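Local structure of fructosyl amine:oxygen oxidoreductase (4WCT) at residues D247-L252 against V416-E421. The protein probably catalyses the FAD-dependent oxidative deglycation of fructosyl amines (Amadori products). Numbering follows the deposited sequence.
Sequences DFKKQL and VRWRPE
Trp418 lays its indole over the side-chain amide of Gln251, the last residue of a type I' beta turn, Phe248 to Gln251, that precedes strand 253-263. Gln251 NE2 sits 3.3 Å above the indole plane, over the middle of its six-membered ring; amide and ring planes stand 87° apart, so the amide is upright on the face, NE2 end toward the ring, consistent with an N-H...pi contact. Trp418 CZ3 comes 3.8 Å from Phe248 CD1, because a chi1 of -174° swings the indole away from its own backbone N and toward the turn; the planes are inclined at 38°, a slanted contact of the two rings.

At Arg419 the same amide crosses to the other backbone: Arg419 N donates to Gln251 OE1 at 2.8 Å, from above the carbonyl plane. The Arg419 guanidinium turns elsewhere, to a salt bridge with Asp365. Side chains of Phe248, Gln251 and Arg419 all touch Leu369 of strand 369-372, an edge of the six-stranded sheet, and that of Phe248 lies about 10 Å from the bound FAD. Pro420 then places CB 3.7 Å from Lys249 CB, and one water donates to both Lys249 O and Pro420 O.

Two bonds together fix the Gln251 amide's rotation: Arg419 N to OE1, and NE2 to Phe248 O at 2.9 Å, an oxygen that Gln251 N reaches from the opposite face of the carbonyl plane.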
loop_
_atom_site.group_PDB
_atom_site.type_symbol
_atom_site.label_atom_id
_atom_site.label_comp_id
_atom_site.label_asym_id
_atom_site.label_seq_id
_atom_site.Cartn_x
_atom_site.Cartn_y
_atom_site.Cartn_z
ATOM N N ASP A 247 14.319 14.713 5.808
ATOM C CA ASP A 247 15.442 13.905 5.379
ATOM C C ASP A 247 15.426 12.529 6.040
ATOM O O ASP A 247 15.720 12.386 7.216
ATOM C CB ASP A 247 16.775 14.618 5.659
ATOM C CG ASP A 247 17.976 13.866 5.105
ATOM O OD1 ASP A 247 17.819 12.783 4.482
ATOM O OD2 ASP A 247 19.116 14.334 5.373
ATOM N N PHE A 248 14.904 11.542 5.307
ATOM C CA PHE A 248 14.801 10.196 5.815
ATOM C C PHE A 248 16.103 9.413 5.694
ATOM O O PHE A 248 16.147 8.212 6.026
ATOM C CB PHE A 248 13.677 9.462 5.079
ATOM C CG PHE A 248 12.319 9.709 5.648
ATOM C CD1 PHE A 248 11.878 8.967 6.717
ATOM C CD2 PHE A 248 11.504 10.700 5.138
ATOM C CE1 PHE A 248 10.622 9.168 7.249
ATOM C CE2 PHE A 248 10.250 10.917 5.678
ATOM C CZ PHE A 248 9.819 10.140 6.732
ATOM N N LYS A 249 17.180 10.075 5.262
ATOM C CA LYS A 249 18.512 9.444 5.251
ATOM C C LYS A 249 18.486 8.172 4.406
ATOM O O LYS A 249 19.029 7.136 4.788
ATOM C CB LYS A 249 18.969 9.145 6.682
ATOM C CG LYS A 249 18.995 10.387 7.560
ATOM C CD LYS A 249 19.966 11.423 7.018
ATOM C CE LYS A 249 20.159 12.575 7.995
ATOM N NZ LYS A 249 20.735 13.787 7.353
ATOM N N LYS A 250 17.787 8.262 3.276
ATOM C CA LYS A 250 17.660 7.168 2.307
ATOM C C LYS A 250 16.790 5.989 2.732
ATOM O O LYS A 250 16.680 5.023 1.983
ATOM C CB LYS A 250 19.016 6.679 1.795
ATOM C CG LYS A 250 19.851 7.797 1.208
ATOM C CD LYS A 250 21.157 7.232 0.650
ATOM C CE LYS A 250 22.077 8.337 0.167
ATOM N NZ LYS A 250 23.330 7.756 -0.410
ATOM N N GLN A 251 16.019 6.155 3.803
ATOM C CA GLN A 251 15.212 5.069 4.293
ATOM C C GLN A 251 13.956 4.846 3.455
ATOM O O GLN A 251 13.364 3.763 3.508
ATOM C CB GLN A 251 14.815 5.265 5.757
ATOM C CG GLN A 251 15.987 5.220 6.724
ATOM C CD GLN A 251 15.536 5.482 8.138
ATOM O OE1 GLN A 251 15.132 4.567 8.865
ATOM N NE2 GLN A 251 15.435 6.736 8.469
ATOM N N LEU A 252 13.578 5.819 2.642
ATOM C CA LEU A 252 12.423 5.664 1.749
ATOM C C LEU A 252 12.843 5.693 0.302
ATOM O O LEU A 252 13.524 6.618 -0.144
ATOM C CB LEU A 252 11.372 6.741 2.023
ATOM C CG LEU A 252 10.710 6.758 3.404
ATOM C CD1 LEU A 252 9.682 7.907 3.444
ATOM C CD2 LEU A 252 10.032 5.433 3.777
ATOM N N VAL A 416 10.351 -1.801 13.219
ATOM C CA VAL A 416 9.873 -0.632 12.493
ATOM C C VAL A 416 10.547 0.670 12.947
ATOM O O VAL A 416 10.137 1.754 12.587
ATOM C CB VAL A 416 8.333 -0.524 12.517
ATOM C CG1 VAL A 416 7.676 -1.759 11.903
ATOM C CG2 VAL A 416 7.802 -0.209 13.914
ATOM N N ARG A 417 11.584 0.550 13.783
ATOM C CA ARG A 417 12.304 1.719 14.276
ATOM C C ARG A 417 13.005 2.564 13.227
ATOM O O ARG A 417 13.353 2.084 12.145
ATOM C CB ARG A 417 13.376 1.278 15.278
ATOM C CG ARG A 417 14.581 0.597 14.667
ATOM C CD ARG A 417 15.519 0.194 15.797
ATOM N NE ARG A 417 16.562 -0.737 15.375
ATOM C CZ ARG A 417 17.681 -0.405 14.778
ATOM N NH1 ARG A 417 18.631 -1.348 14.654
ATOM N NH2 ARG A 417 17.922 0.877 14.445
ATOM N N TRP A 418 13.296 3.817 13.597
ATOM C CA TRP A 418 14.223 4.655 12.843
ATOM C C TRP A 418 15.599 3.988 12.691
ATOM O O TRP A 418 16.160 3.491 13.689
ATOM C CB TRP A 418 14.346 6.002 13.544
ATOM C CG TRP A 418 15.137 7.022 12.845
ATOM C CD1 TRP A 418 16.422 7.413 13.128
ATOM C CD2 TRP A 418 14.665 7.920 11.819
ATOM N NE1 TRP A 418 16.810 8.376 12.254
ATOM C CE2 TRP A 418 15.742 8.758 11.484
ATOM C CE3 TRP A 418 13.436 8.109 11.173
ATOM C CZ2 TRP A 418 15.653 9.731 10.473
ATOM C CZ3 TRP A 418 13.332 9.125 10.227
ATOM C CH2 TRP A 418 14.451 9.875 9.843
ATOM N N ARG A 419 16.063 3.837 11.449
ATOM C CA ARG A 419 17.180 2.917 11.159
ATOM C C ARG A 419 17.997 3.390 9.940
ATOM O O ARG A 419 18.196 2.640 8.978
ATOM C CB ARG A 419 16.701 1.466 11.020
ATOM C CG ARG A 419 15.595 1.198 9.991
ATOM C CD ARG A 419 14.938 -0.159 10.236
ATOM N NE ARG A 419 14.059 -0.574 9.143
ATOM C CZ ARG A 419 12.781 -0.246 9.037
ATOM N NH1 ARG A 419 12.190 0.511 9.928
ATOM N NH2 ARG A 419 12.092 -0.690 8.003
ATOM N N PRO A 420 18.450 4.646 9.964
ATOM C CA PRO A 420 19.230 5.205 8.843
ATOM C C PRO A 420 20.492 4.399 8.522
ATOM O O PRO A 420 20.902 4.324 7.355
ATOM C CB PRO A 420 19.577 6.612 9.317
ATOM C CG PRO A 420 19.569 6.516 10.816
ATOM C CD PRO A 420 18.447 5.547 11.132
ATOM N N GLU A 421 21.025 3.690 9.512
ATOM C CA GLU A 421 22.204 2.851 9.267
ATOM C C GLU A 421 21.959 1.790 8.208
ATOM O O GLU A 421 22.890 1.378 7.498
ATOM C CB GLU A 421 22.740 2.232 10.567
ATOM C CG GLU A 421 21.902 1.154 11.222
ATOM C CD GLU A 421 20.723 1.679 12.038
ATOM O OE1 GLU A 421 20.483 2.903 12.096
ATOM O OE2 GLU A 421 19.981 0.836 12.590
HETATM O O HOH W 1 21.492 6.517 5.754
#